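Local atomic coordinates of enoyl-CoA hydratase (Geobacillus kaustophilus, PDB entry 2PPY), a protein that probably hydrates the double bond of 2-enoyl-CoA thioesters, a step of fatty-acid beta-oxidation. Residues D124-G129 with L183-F188; K8-V13 with L24-S29; E92-I97 with L117-A122; I135-V140 with D165-G170; T209-N214 with N239-S244. All coordinates share one frame; numbering follows the deposited sequence.

Along the chain interaction 2 closes first, then interaction 3; interaction 4 is nested inside the loop closed by interaction 1, and interaction 5 comes last. Interactions 1 and 2 belong to one sheet, at its outermost strand 186-188 and at strands 11-16 and 19-24, centres 21 Å apart. Interaction 3, its centre about 7 Å from the chain's centre, touches L24 of interaction 2 through M119, R126 of interaction 1 through A120 and E139 of interaction 4 through E118. I135 (interaction 4) packs on L183 (interaction 1). Interactions 4 and 5, centres 39 Å apart, lie on opposite sides of the chain's centre. Neighbouring subunits of the hexamer touch every contact, central ones included, except interaction 2.

Interaction 1: residues D124-G129 with L183-F188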
# COMPACT_ATOMS: atom_id res chain seq x y z
N ASP A 124 9.77 10.72 17.50
CA ASP A 124 8.69 9.86 17.97
C ASP A 124 7.65 10.58 18.83
O ASP A 124 6.47 10.25 18.80
CB ASP A 124 9.26 8.67 18.76
CG ASP A 124 10.28 7.87 17.96
OD1 ASP A 124 10.00 7.59 16.78
OD2 ASP A 124 11.35 7.52 18.51
N LEU A 125 8.10 11.58 19.60
CA LEU A 125 7.22 12.34 20.47
C LEU A 125 7.60 13.81 20.49
O LEU A 125 8.74 14.16 20.21
CB LEU A 125 7.28 11.79 21.90
CG LEU A 125 6.91 10.32 22.16
CD1 LEU A 125 7.42 9.89 23.53
CD2 LEU A 125 5.40 10.15 22.05
N ARG A 126 6.65 14.66 20.84
CA ARG A 126 6.88 16.10 20.91
C ARG A 126 6.27 16.68 22.19
O ARG A 126 5.07 16.57 22.40
CB ARG A 126 6.26 16.80 19.69
CG ARG A 126 6.99 16.53 18.38
CD ARG A 126 6.05 16.68 17.19
NE ARG A 126 5.06 15.60 17.18
CZ ARG A 126 5.34 14.33 16.88
NH1 ARG A 126 6.57 13.98 16.56
NH2 ARG A 126 4.38 13.42 16.93
N PHE A 127 7.11 17.28 23.04
CA PHE A 127 6.66 17.90 24.29
C PHE A 127 6.95 19.40 24.16
O PHE A 127 8.06 19.79 23.80
CB PHE A 127 7.42 17.34 25.51
CG PHE A 127 7.24 15.85 25.73
CD1 PHE A 127 6.17 15.16 25.15
CD2 PHE A 127 8.13 15.15 26.53
CE1 PHE A 127 6.01 13.78 25.37
CE2 PHE A 127 7.98 13.77 26.76
CZ PHE A 127 6.91 13.09 26.17
N MSE A 128 5.96 20.23 24.47
CA MSE A 128 6.15 21.68 24.33
C MSE A 128 5.80 22.50 25.57
O MSE A 128 4.89 22.14 26.32
CB MSE A 128 5.32 22.15 23.13
CG MSE A 128 5.49 23.61 22.76
SE MSE A 128 4.76 23.92 20.99
CE MSE A 128 6.16 25.02 20.25
N GLY A 129 6.51 23.61 25.77
CA GLY A 129 6.26 24.47 26.91
C GLY A 129 5.02 25.32 26.69
O GLY A 129 4.74 25.71 25.55
N LEU A 183 -0.77 17.67 17.55
CA LEU A 183 0.52 18.06 16.97
C LEU A 183 1.66 17.79 17.96
O LEU A 183 2.78 17.49 17.56
CB LEU A 183 0.51 19.54 16.60
CG LEU A 183 1.22 19.94 15.30
CD1 LEU A 183 1.59 21.41 15.39
CD2 LEU A 183 2.47 19.11 15.07
N VAL A 184 1.37 17.92 19.26
CA VAL A 184 2.35 17.64 20.30
C VAL A 184 1.68 16.65 21.23
O VAL A 184 0.45 16.56 21.24
CB VAL A 184 2.75 18.92 21.12
CG1 VAL A 184 3.36 19.95 20.18
CG2 VAL A 184 1.53 19.49 21.85
N ASN A 185 2.48 15.90 22.00
CA ASN A 185 1.93 14.90 22.92
C ASN A 185 1.75 15.42 24.35
O ASN A 185 0.97 14.86 25.12
CB ASN A 185 2.84 13.67 22.98
CG ASN A 185 3.14 13.11 21.61
OD1 ASN A 185 3.99 13.63 20.89
ND2 ASN A 185 2.44 12.04 21.25
N ARG A 186 2.48 16.47 24.69
CA ARG A 186 2.40 17.05 26.03
C ARG A 186 2.70 18.54 26.00
O ARG A 186 3.48 19.01 25.18
CB ARG A 186 3.44 16.41 26.96
CG ARG A 186 3.30 14.93 27.18
CD ARG A 186 2.42 14.62 28.37
NE ARG A 186 2.55 13.22 28.75
CZ ARG A 186 2.18 12.20 27.98
NH1 ARG A 186 1.64 12.43 26.78
NH2 ARG A 186 2.35 10.96 28.40
N VAL A 187 2.06 19.27 26.90
CA VAL A 187 2.29 20.70 27.05
C VAL A 187 2.61 20.85 28.53
O VAL A 187 1.76 20.58 29.38
CB VAL A 187 1.06 21.55 26.69
CG1 VAL A 187 1.22 22.96 27.28
CG2 VAL A 187 0.93 21.65 25.17
N PHE A 188 3.84 21.25 28.84
CA PHE A 188 4.27 21.41 30.22
C PHE A 188 4.44 22.88 30.58
O PHE A 188 4.56 23.74 29.70
CB PHE A 188 5.63 20.73 30.45
CG PHE A 188 5.65 19.25 30.16
CD1 PHE A 188 4.71 18.39 30.71
CD2 PHE A 188 6.68 18.70 29.39
CE1 PHE A 188 4.80 17.01 30.52
CE2 PHE A 188 6.79 17.33 29.20
CZ PHE A 188 5.84 16.48 29.76
O HOH W 1 2.45 14.50 18.65
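L183 enters through its carbonyl: R126 NE donates to L183 O over 3.0 Å, the oxygen near the guanidinium plane. A bend at chi3 (-69°) brings the arginine there, while NH1 goes to the carbonyls of A120 and C123. V184 follows, its CG1 4.2 Å from M128 CB. N185 N donates to R126 O at 2.7 Å, in the carbonyl plane, and R126 N donates to N185 OD1 at 2.9 Å from above the amide plane; ND2 is held by S161 of the second subunit. Regular parallel pairing begins at R186, where M128 N meets R186 O at 2.9 Å, nearly straight (171°). CB and CG of R186 run alongside the F127 ring before the chain turns at chi2 to carry the guanidinium to D165 of the second subunit. V187 pairs with M128, its CA making a CA-H...O contact of 3.1 Å with M128 O. F188 N donates to M128 O, and the F188 ring offers its edge to the F127 face in an offset edge-to-face pair, centroids 5.4 Å apart and planes at 71°. An alanine at F127 would remove this ring and would probably leave F188 and the R186 methylenes poorly packed. The N185 amide oxygen replaces a strand carbonyl for R126 N, and N185 N serves R126 O, so R126 is paired before regular pairing starts, while the strand itself holds M128.

Interaction 2: residues K8-V13 with L24-S29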
# COMPACT_ATOMS: atom_id res chain seq x y z
N LYS A 8 30.41 20.08 18.99
CA LYS A 8 30.75 20.55 17.65
C LYS A 8 30.34 22.02 17.64
O LYS A 8 30.16 22.61 18.70
CB LYS A 8 29.98 19.76 16.58
CG LYS A 8 30.55 18.37 16.32
CD LYS A 8 29.93 17.73 15.09
CE LYS A 8 30.64 16.42 14.74
NZ LYS A 8 30.09 15.80 13.50
N GLN A 9 30.20 22.62 16.46
CA GLN A 9 29.82 24.03 16.41
C GLN A 9 28.33 24.29 16.27
O GLN A 9 27.83 25.32 16.73
CB GLN A 9 30.57 24.74 15.28
CG GLN A 9 30.57 24.02 13.95
CD GLN A 9 31.12 24.88 12.83
OE1 GLN A 9 31.90 25.80 13.07
NE2 GLN A 9 30.71 24.59 11.60
N TYR A 10 27.61 23.36 15.66
CA TYR A 10 26.17 23.52 15.46
C TYR A 10 25.35 22.84 16.55
O TYR A 10 24.22 23.24 16.84
CB TYR A 10 25.75 22.94 14.11
CG TYR A 10 26.29 23.67 12.91
CD1 TYR A 10 25.66 24.82 12.44
CD2 TYR A 10 27.41 23.21 12.24
CE1 TYR A 10 26.13 25.49 11.31
CE2 TYR A 10 27.89 23.87 11.11
CZ TYR A 10 27.25 25.00 10.65
OH TYR A 10 27.72 25.64 9.53
N LEU A 11 25.92 21.81 17.17
CA LEU A 11 25.20 21.08 18.20
C LEU A 11 26.15 20.34 19.13
O LEU A 11 27.32 20.13 18.81
CB LEU A 11 24.23 20.09 17.53
CG LEU A 11 24.39 18.56 17.57
CD1 LEU A 11 23.45 17.97 16.51
CD2 LEU A 11 25.80 18.10 17.27
N THR A 12 25.62 19.94 20.29
CA THR A 12 26.39 19.20 21.28
C THR A 12 25.58 17.99 21.75
O THR A 12 24.38 18.08 21.97
CB THR A 12 26.72 20.09 22.50
OG1 THR A 12 27.58 21.16 22.09
CG2 THR A 12 27.42 19.28 23.58
N VAL A 13 26.26 16.86 21.90
CA VAL A 13 25.60 15.64 22.35
C VAL A 13 26.09 15.28 23.75
O VAL A 13 27.29 15.20 24.00
CB VAL A 13 25.90 14.44 21.41
CG1 VAL A 13 25.21 13.19 21.93
CG2 VAL A 13 25.42 14.75 20.00
N LEU A 24 20.86 21.96 20.35
CA LEU A 24 21.06 22.74 19.14
C LEU A 24 21.48 24.17 19.50
O LEU A 24 20.82 24.84 20.28
CB LEU A 24 19.77 22.77 18.32
CG LEU A 24 19.10 21.42 18.04
CD1 LEU A 24 17.83 21.64 17.23
CD2 LEU A 24 20.05 20.51 17.28
N HIS A 25 22.59 24.62 18.92
CA HIS A 25 23.10 25.97 19.15
C HIS A 25 23.73 26.47 17.85
O HIS A 25 24.95 26.55 17.74
CB HIS A 25 24.13 26.00 20.29
CG HIS A 25 25.20 24.96 20.18
ND1 HIS A 25 25.26 23.86 21.01
CD2 HIS A 25 26.26 24.86 19.35
CE1 HIS A 25 26.31 23.13 20.70
NE2 HIS A 25 26.93 23.71 19.69
N ILE A 26 22.89 26.80 16.88
CA ILE A 26 23.36 27.25 15.58
C ILE A 26 23.44 28.77 15.45
O ILE A 26 24.43 29.31 14.95
CB ILE A 26 22.44 26.73 14.47
CG1 ILE A 26 22.20 25.23 14.66
CG2 ILE A 26 23.05 27.00 13.11
CD1 ILE A 26 21.00 24.71 13.89
N ASN A 27 22.39 29.45 15.88
CA ASN A 27 22.34 30.90 15.80
C ASN A 27 21.08 31.42 16.48
O ASN A 27 20.34 30.66 17.11
CB ASN A 27 22.38 31.37 14.33
CG ASN A 27 21.34 30.70 13.46
OD1 ASN A 27 20.21 30.49 13.89
ND2 ASN A 27 21.70 30.40 12.21
N LYS A 28 20.86 32.72 16.34
CA LYS A 28 19.72 33.38 16.97
C LYS A 28 18.39 32.64 16.86
O LYS A 28 17.60 32.65 17.81
CB LYS A 28 19.56 34.78 16.35
CG LYS A 28 19.45 34.73 14.82
CD LYS A 28 19.41 36.11 14.15
CE LYS A 28 19.82 37.24 15.07
NZ LYS A 28 19.84 38.54 14.32
N SER A 29 18.14 32.01 15.72
CA SER A 29 16.88 31.29 15.52
C SER A 29 17.10 29.83 15.09
O SER A 29 16.17 29.16 14.65
CB SER A 29 16.02 32.00 14.46
OG SER A 29 16.69 32.10 13.23
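Y10 and I26 cross obliquely, and their touch is at the rim of the phenol: I26 CG2 lies in the ring plane, 3.5 Å from Y10 CD1, so a methyl meets an edge rather than a face. I26 CG2 stands anti to its backbone N, while CG1, beside that N (chi1 -49°), comes 3.6 Å from Y10 O. The two leucines meet more loosely, L24 CD2 reaching 4.2 Å from L11 CB; they form an antiparallel non-hydrogen-bonded pair with CA atoms 4.6 Å apart and side chains on one face of the sheet. H25 is turned differently. With CG in the crowded position between backbone N and carbonyl carbon (chi1 49°), its ring is laid back over the Y10-L11 backbone, one face toward that chain. The backbone beneath is tied by H25 N donating to Y10 O at 3.0 Å, nearly straight at 165°, although the donor stands above the carbonyl plane. The strand ends at L24, and beyond H25 the loop turns, N27 OD1 accepting from S29 N in an Asx turn. K8 N bonds to L11 O at 3.1 Å within the connection between strands 4-7 and 11-16. Helix 34-48 packs against this region through E35 on Y10 and F36 on L24 and I26, while L24 pairs through its backbone with M59 and D61, carrying the sheet on toward strand 55-60.

Interaction 3: residues E92-I97 with L117-A122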
# COMPACT_ATOMS: atom_id res chain seq x y z
N GLU A 92 16.40 12.23 4.26
CA GLU A 92 16.94 10.92 4.58
C GLU A 92 17.47 10.91 6.01
O GLU A 92 17.39 9.90 6.71
CB GLU A 92 18.06 10.55 3.59
CG GLU A 92 17.57 10.47 2.15
CD GLU A 92 18.65 10.02 1.18
OE1 GLU A 92 19.82 10.42 1.37
OE2 GLU A 92 18.32 9.29 0.21
N THR A 93 18.00 12.05 6.46
CA THR A 93 18.51 12.13 7.82
C THR A 93 17.33 11.99 8.78
O THR A 93 17.37 11.18 9.70
CB THR A 93 19.22 13.47 8.07
OG1 THR A 93 20.38 13.56 7.22
CG2 THR A 93 19.67 13.58 9.53
N LEU A 94 16.29 12.78 8.56
CA LEU A 94 15.12 12.71 9.42
C LEU A 94 14.50 11.31 9.36
O LEU A 94 14.02 10.80 10.37
CB LEU A 94 14.08 13.77 9.01
CG LEU A 94 14.49 15.24 9.21
CD1 LEU A 94 13.26 16.12 9.02
CD2 LEU A 94 15.07 15.45 10.63
N ASP A 95 14.52 10.68 8.19
CA ASP A 95 13.95 9.35 8.04
C ASP A 95 14.61 8.31 8.95
O ASP A 95 13.97 7.34 9.37
CB ASP A 95 14.07 8.85 6.58
CG ASP A 95 13.31 9.71 5.59
OD1 ASP A 95 12.30 10.34 5.98
OD2 ASP A 95 13.71 9.74 4.41
N LYS A 96 15.90 8.51 9.24
CA LYS A 96 16.65 7.57 10.08
C LYS A 96 16.12 7.41 11.52
O LYS A 96 16.32 6.36 12.13
CB LYS A 96 18.12 7.98 10.10
CG LYS A 96 18.75 7.91 8.71
CD LYS A 96 20.17 8.46 8.63
CE LYS A 96 21.19 7.54 9.30
NZ LYS A 96 22.57 7.85 8.82
N ILE A 97 15.45 8.43 12.04
CA ILE A 97 14.92 8.38 13.40
C ILE A 97 13.89 7.26 13.61
O ILE A 97 13.97 6.52 14.59
CB ILE A 97 14.29 9.75 13.78
CG1 ILE A 97 15.38 10.83 13.78
CG2 ILE A 97 13.65 9.66 15.17
CD1 ILE A 97 14.86 12.22 14.03
N LEU A 117 9.81 22.54 12.70
CA LEU A 117 8.70 21.64 13.01
C LEU A 117 8.92 20.32 12.27
O LEU A 117 8.63 19.25 12.80
CB LEU A 117 7.37 22.25 12.58
CG LEU A 117 6.16 21.33 12.78
CD1 LEU A 117 6.12 20.83 14.22
CD2 LEU A 117 4.88 22.06 12.43
N GLU A 118 9.44 20.40 11.05
CA GLU A 118 9.68 19.19 10.28
C GLU A 118 10.61 18.25 11.02
O GLU A 118 10.40 17.04 11.04
CB GLU A 118 10.24 19.56 8.90
CG GLU A 118 9.26 20.38 8.09
CD GLU A 118 9.78 20.76 6.73
OE1 GLU A 118 10.72 21.59 6.67
OE2 GLU A 118 9.26 20.23 5.73
N MSE A 119 11.65 18.80 11.65
CA MSE A 119 12.58 17.98 12.42
C MSE A 119 11.84 17.35 13.59
O MSE A 119 12.04 16.18 13.91
CB MSE A 119 13.73 18.84 12.96
CG MSE A 119 14.75 18.05 13.76
SE MSE A 119 16.15 19.19 14.48
CE MSE A 119 16.50 20.27 12.92
N ALA A 120 10.98 18.15 14.22
CA ALA A 120 10.19 17.71 15.36
C ALA A 120 9.16 16.65 14.97
O ALA A 120 8.88 15.74 15.75
CB ALA A 120 9.49 18.90 16.00
N LEU A 121 8.61 16.77 13.77
CA LEU A 121 7.62 15.81 13.28
C LEU A 121 8.25 14.45 13.04
O LEU A 121 7.59 13.42 13.15
CB LEU A 121 6.98 16.31 11.97
CG LEU A 121 5.97 17.46 12.05
CD1 LEU A 121 5.63 17.97 10.65
CD2 LEU A 121 4.71 16.99 12.75
N ALA A 122 9.55 14.45 12.72
CA ALA A 122 10.28 13.21 12.45
C ALA A 122 10.64 12.46 13.74
O ALA A 122 11.04 11.30 13.69
CB ALA A 122 11.54 13.50 11.64
O HOH W 2 11.71 9.59 11.37
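L94 points toward the helix 115-121 side of the contact, and its torsions extend it along residues 118-122. Its CB lies 3.7 Å from A122 CB, the tightest apolar approach here, and its CG is 4.2 Å from the same methyl. With CG beside the backbone N (chi1 -66°), the two methyls divide: CD1 lies 3.6 Å from E118 O and also approaches M119 CA, whereas CD2 reaches 4.1 Å from CG of M119, a selenomethionine whose chain crosses L94 at about a right angle. One turn on, I97 CG2 sits 3.4 Å from A122 O. No direct hydrogen bond joins the segments; instead one water donates to L94 O at 2.8 Å and to A122 O at 3.0 Å, linking two buried carbonyls. The small alanine lets the backbones come close, with L94 and A122 CA atoms 5.7 Å apart. Y37 of helix 34-48 also packs on L94, and R153 of helix 150-158 on A122. Such packing of helix 80-99 against the short helix that follows a glycine-rich turn is part of the crotonase fold; in relatives that helix begins at the oxyanion hole, and helix 115-121 probably does likewise.

Interaction 4: residues I135-V140 with D165-G170; sequences IGLPEV and DMNITG
The backbones come nearest at G170, whose CA lies 3.4 Å from L137 O in a CA-H...O contact. At its carbonyl, P138 CB touches G170 O at 3.4 Å. The backbone sets V140 CB 3.6 Å from N167 O, and chi1 (69°), with CG1 in the crowded position between backbone N and carbonyl carbon, places that methyl 3.7 Å from G170 CA. L137 and N167 lie side by side, pointing the same way, with L137 CD1 3.3 Å from N167 OD1. Further along, the terminal methyl CE of selenomethionine M166 reaches G136 CA at 4.0 Å after a bend at chi3.

Two waters fill in for direct hydrogen bonds. One donates to L137 O and to N167 O, the latter at 2.7 Å, and accepts from V140 N; the other accepts from L137 N and donates to M166 O. Both bridge the loop to carbonyls in the last turn of helix 160-169.

G170 follows that helix at the C' position with positive phi (80°), a glycine helix terminus, and a CB there would lie only 2.7 Å from V140 CG1. G170 N still bonds to M166 O, keeping the turn closed. Behind this shell, N167 ND2 is held by A163 O, and L154 of helix 150-158 backs both L137 and N167. On the other flank of the loop, E139 brings its carboxylate near that of E118, an arrangement consistent with the paired glutamates of crotonase-type hydratases. R186 of the fourth subunit forms a salt bridge with D165, and Y200 and A211 of that subunit pack on I168 and T169 and on V140, respectively.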
# COMPACT_ATOMS: atom_id res chain seq x y z
N ILE A 135 4.03 27.45 16.53
CA ILE A 135 4.35 26.16 15.92
C ILE A 135 3.52 26.04 14.64
O ILE A 135 2.31 26.25 14.66
CB ILE A 135 4.07 24.99 16.89
CG1 ILE A 135 4.38 23.65 16.22
CG2 ILE A 135 2.63 25.04 17.39
CD1 ILE A 135 4.46 22.49 17.18
N GLY A 136 4.19 25.74 13.53
CA GLY A 136 3.51 25.61 12.25
C GLY A 136 4.47 25.54 11.07
O GLY A 136 5.68 25.44 11.25
N LEU A 137 3.91 25.59 9.86
CA LEU A 137 4.70 25.51 8.63
C LEU A 137 4.37 26.70 7.72
O LEU A 137 3.47 26.62 6.89
CB LEU A 137 4.39 24.20 7.92
CG LEU A 137 4.66 22.89 8.67
CD1 LEU A 137 4.10 21.72 7.87
CD2 LEU A 137 6.15 22.70 8.90
N PRO A 138 5.11 27.81 7.86
CA PRO A 138 4.87 29.00 7.04
C PRO A 138 5.60 29.10 5.70
O PRO A 138 5.61 30.16 5.08
CB PRO A 138 5.27 30.13 7.98
CG PRO A 138 6.46 29.55 8.67
CD PRO A 138 6.03 28.12 8.98
N GLU A 139 6.20 28.00 5.24
CA GLU A 139 6.93 27.99 3.97
C GLU A 139 6.20 28.61 2.78
O GLU A 139 6.84 29.18 1.88
CB GLU A 139 7.36 26.57 3.60
CG GLU A 139 8.47 26.01 4.47
CD GLU A 139 7.97 25.27 5.70
OE1 GLU A 139 6.93 25.66 6.27
OE2 GLU A 139 8.64 24.30 6.11
N VAL A 140 4.88 28.48 2.75
CA VAL A 140 4.11 29.03 1.64
C VAL A 140 4.30 30.54 1.49
O VAL A 140 4.17 31.08 0.39
CB VAL A 140 2.60 28.73 1.80
CG1 VAL A 140 2.02 29.54 2.96
CG2 VAL A 140 1.86 29.05 0.52
N ASP A 165 -5.02 22.70 5.46
CA ASP A 165 -5.39 24.04 5.91
C ASP A 165 -4.17 24.78 6.46
O ASP A 165 -3.87 25.89 6.03
CB ASP A 165 -6.49 23.92 6.98
CG ASP A 165 -6.81 25.23 7.66
OD1 ASP A 165 -6.65 26.31 7.04
OD2 ASP A 165 -7.25 25.18 8.83
N MSE A 166 -3.45 24.15 7.39
CA MSE A 166 -2.28 24.79 7.97
C MSE A 166 -1.17 25.10 6.98
O MSE A 166 -0.54 26.15 7.06
CB MSE A 166 -1.70 23.94 9.11
CG MSE A 166 -2.50 24.02 10.40
SE MSE A 166 -1.68 23.02 11.84
CE MSE A 166 -0.18 24.18 12.23
N ASN A 167 -0.93 24.18 6.03
CA ASN A 167 0.12 24.36 5.03
C ASN A 167 -0.17 25.43 3.97
O ASN A 167 0.72 26.20 3.62
CB ASN A 167 0.41 23.02 4.33
CG ASN A 167 1.40 22.15 5.09
OD1 ASN A 167 2.61 22.27 4.94
ND2 ASN A 167 0.87 21.26 5.93
N ILE A 168 -1.40 25.48 3.46
CA ILE A 168 -1.72 26.47 2.42
C ILE A 168 -1.85 27.90 2.95
O ILE A 168 -1.64 28.85 2.20
CB ILE A 168 -3.00 26.10 1.62
CG1 ILE A 168 -4.22 26.11 2.54
CG2 ILE A 168 -2.83 24.73 0.95
CD1 ILE A 168 -5.52 25.88 1.80
N THR A 169 -2.20 28.06 4.22
CA THR A 169 -2.32 29.40 4.81
C THR A 169 -0.97 29.79 5.41
O THR A 169 -0.59 30.95 5.40
CB THR A 169 -3.39 29.46 5.93
OG1 THR A 169 -2.95 28.68 7.05
CG2 THR A 169 -4.73 28.94 5.45
N GLY A 170 -0.25 28.80 5.93
CA GLY A 170 1.06 29.05 6.52
C GLY A 170 0.96 29.60 7.93
O GLY A 170 1.96 29.99 8.53
O HOH W 3 3.34 26.20 4.02
O HOH W 4 1.04 26.17 9.38

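Interaction 5: residues T209-N214 with N239-S244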
# COMPACT_ATOMS: atom_id res chain seq x y z
N THR A 209 13.85 -1.38 28.38
CA THR A 209 14.22 -0.63 27.19
C THR A 209 14.22 -1.41 25.87
O THR A 209 14.07 -0.81 24.80
CB THR A 209 15.58 0.07 27.39
OG1 THR A 209 16.60 -0.91 27.63
CG2 THR A 209 15.51 1.01 28.59
N TYR A 210 14.39 -2.72 25.93
CA TYR A 210 14.39 -3.53 24.71
C TYR A 210 12.95 -3.58 24.22
O TYR A 210 12.68 -3.54 23.02
CB TYR A 210 14.89 -4.94 25.01
CG TYR A 210 15.21 -5.80 23.80
CD1 TYR A 210 15.23 -5.26 22.51
CD2 TYR A 210 15.52 -7.15 23.94
CE1 TYR A 210 15.56 -6.03 21.41
CE2 TYR A 210 15.86 -7.93 22.85
CZ TYR A 210 15.88 -7.37 21.58
OH TYR A 210 16.23 -8.15 20.50
N ALA A 211 12.01 -3.67 25.16
CA ALA A 211 10.60 -3.70 24.83
C ALA A 211 10.20 -2.33 24.31
O ALA A 211 9.51 -2.21 23.30
CB ALA A 211 9.78 -4.05 26.07
N VAL A 212 10.66 -1.29 25.00
CA VAL A 212 10.35 0.08 24.60
C VAL A 212 10.82 0.30 23.17
O VAL A 212 10.09 0.82 22.33
CB VAL A 212 11.06 1.10 25.51
CG1 VAL A 212 11.03 2.48 24.87
CG2 VAL A 212 10.38 1.14 26.87
N SER A 213 12.06 -0.11 22.90
CA SER A 213 12.66 0.05 21.59
C SER A 213 11.90 -0.70 20.49
O SER A 213 11.57 -0.12 19.45
CB SER A 213 14.12 -0.40 21.63
OG SER A 213 14.74 -0.20 20.38
N ASN A 214 11.63 -1.98 20.71
CA ASN A 214 10.91 -2.77 19.72
C ASN A 214 9.49 -2.25 19.51
O ASN A 214 8.94 -2.36 18.42
CB ASN A 214 10.90 -4.25 20.13
CG ASN A 214 12.17 -4.98 19.70
OD1 ASN A 214 13.19 -4.35 19.42
ND2 ASN A 214 12.11 -6.31 19.67
N ASN A 239 8.77 -11.76 19.01
CA ASN A 239 9.56 -12.98 19.09
C ASN A 239 10.90 -12.64 19.73
O ASN A 239 11.37 -13.34 20.62
CB ASN A 239 9.78 -13.58 17.70
CG ASN A 239 8.60 -14.43 17.24
OD1 ASN A 239 8.45 -14.70 16.04
ND2 ASN A 239 7.77 -14.86 18.18
N LEU A 240 11.52 -11.55 19.27
CA LEU A 240 12.80 -11.12 19.81
C LEU A 240 12.67 -10.84 21.31
O LEU A 240 13.58 -11.13 22.08
CB LEU A 240 13.29 -9.88 19.08
CG LEU A 240 13.86 -10.16 17.69
CD1 LEU A 240 13.84 -8.92 16.83
CD2 LEU A 240 15.28 -10.69 17.85
N LEU A 241 11.54 -10.27 21.71
CA LEU A 241 11.30 -9.95 23.11
C LEU A 241 11.07 -11.20 23.96
O LEU A 241 11.48 -11.24 25.12
CB LEU A 241 10.10 -9.00 23.24
CG LEU A 241 10.38 -7.50 23.39
CD1 LEU A 241 11.68 -7.10 22.69
CD2 LEU A 241 9.20 -6.72 22.84
N PHE A 242 10.43 -12.21 23.39
CA PHE A 242 10.18 -13.45 24.12
C PHE A 242 11.50 -14.16 24.37
O PHE A 242 11.61 -14.95 25.30
CB PHE A 242 9.25 -14.40 23.36
CG PHE A 242 7.79 -14.06 23.48
CD1 PHE A 242 7.27 -13.57 24.67
CD2 PHE A 242 6.93 -14.27 22.41
CE1 PHE A 242 5.91 -13.29 24.79
CE2 PHE A 242 5.57 -13.99 22.52
CZ PHE A 242 5.06 -13.50 23.71
N ARG A 243 12.48 -13.89 23.52
CA ARG A 243 13.79 -14.52 23.65
C ARG A 243 14.80 -13.69 24.45
O ARG A 243 15.94 -14.11 24.62
CB ARG A 243 14.39 -14.83 22.28
CG ARG A 243 13.81 -16.04 21.56
CD ARG A 243 12.48 -15.73 20.90
NE ARG A 243 11.93 -16.87 20.17
CZ ARG A 243 12.59 -17.56 19.25
NH1 ARG A 243 13.83 -17.23 18.93
NH2 ARG A 243 12.01 -18.59 18.65
N SER A 244 14.38 -12.52 24.94
CA SER A 244 15.30 -11.67 25.70
C SER A 244 15.32 -12.03 27.18
O SER A 244 14.47 -12.79 27.66
CB SER A 244 14.92 -10.19 25.55
OG SER A 244 13.76 -9.87 26.30
O HOH W 5 16.00 -11.45 21.46
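Y210 CG stands anti to the backbone N (chi1 -168°), which sends the phenol across to the other helix, and L241 answers with unusual torsions, chi1 -98° and chi2 30°, that place CD1 over the ring. CD1 of L241 sits 3.9 Å from the Y210 ring centroid, almost on the ring normal, a CH-pi contact over the centre of the face. The same methyl meets N214 tip to tip, 3.2 Å from ND2, whose polar bond goes to L237 O. The other branch, CD2, lies 3.9 Å from A211 CA. S244 CB approaches at the ring edge, 3.5 Å from Y210 CD2, and L240 CB lies 3.7 Å from the phenol OH. A water donates to L240 O at 2.5 Å and is weakly bonded to Y210 OH. R243 is weakly bonded to Y210 of the fifth subunit, whose own R243 packs on this Y210. An alanine at Y210 would strip the ring from L241 CD1 and would probably leave L241 and S244 poorly packed. The arrangement is helix-on-helix packing between helices 209-222 and 227-242, with S244 as N-cap of helix 245-255, in the C-terminal helical part of the crotonase fold, which in relatives helps build the oligomer.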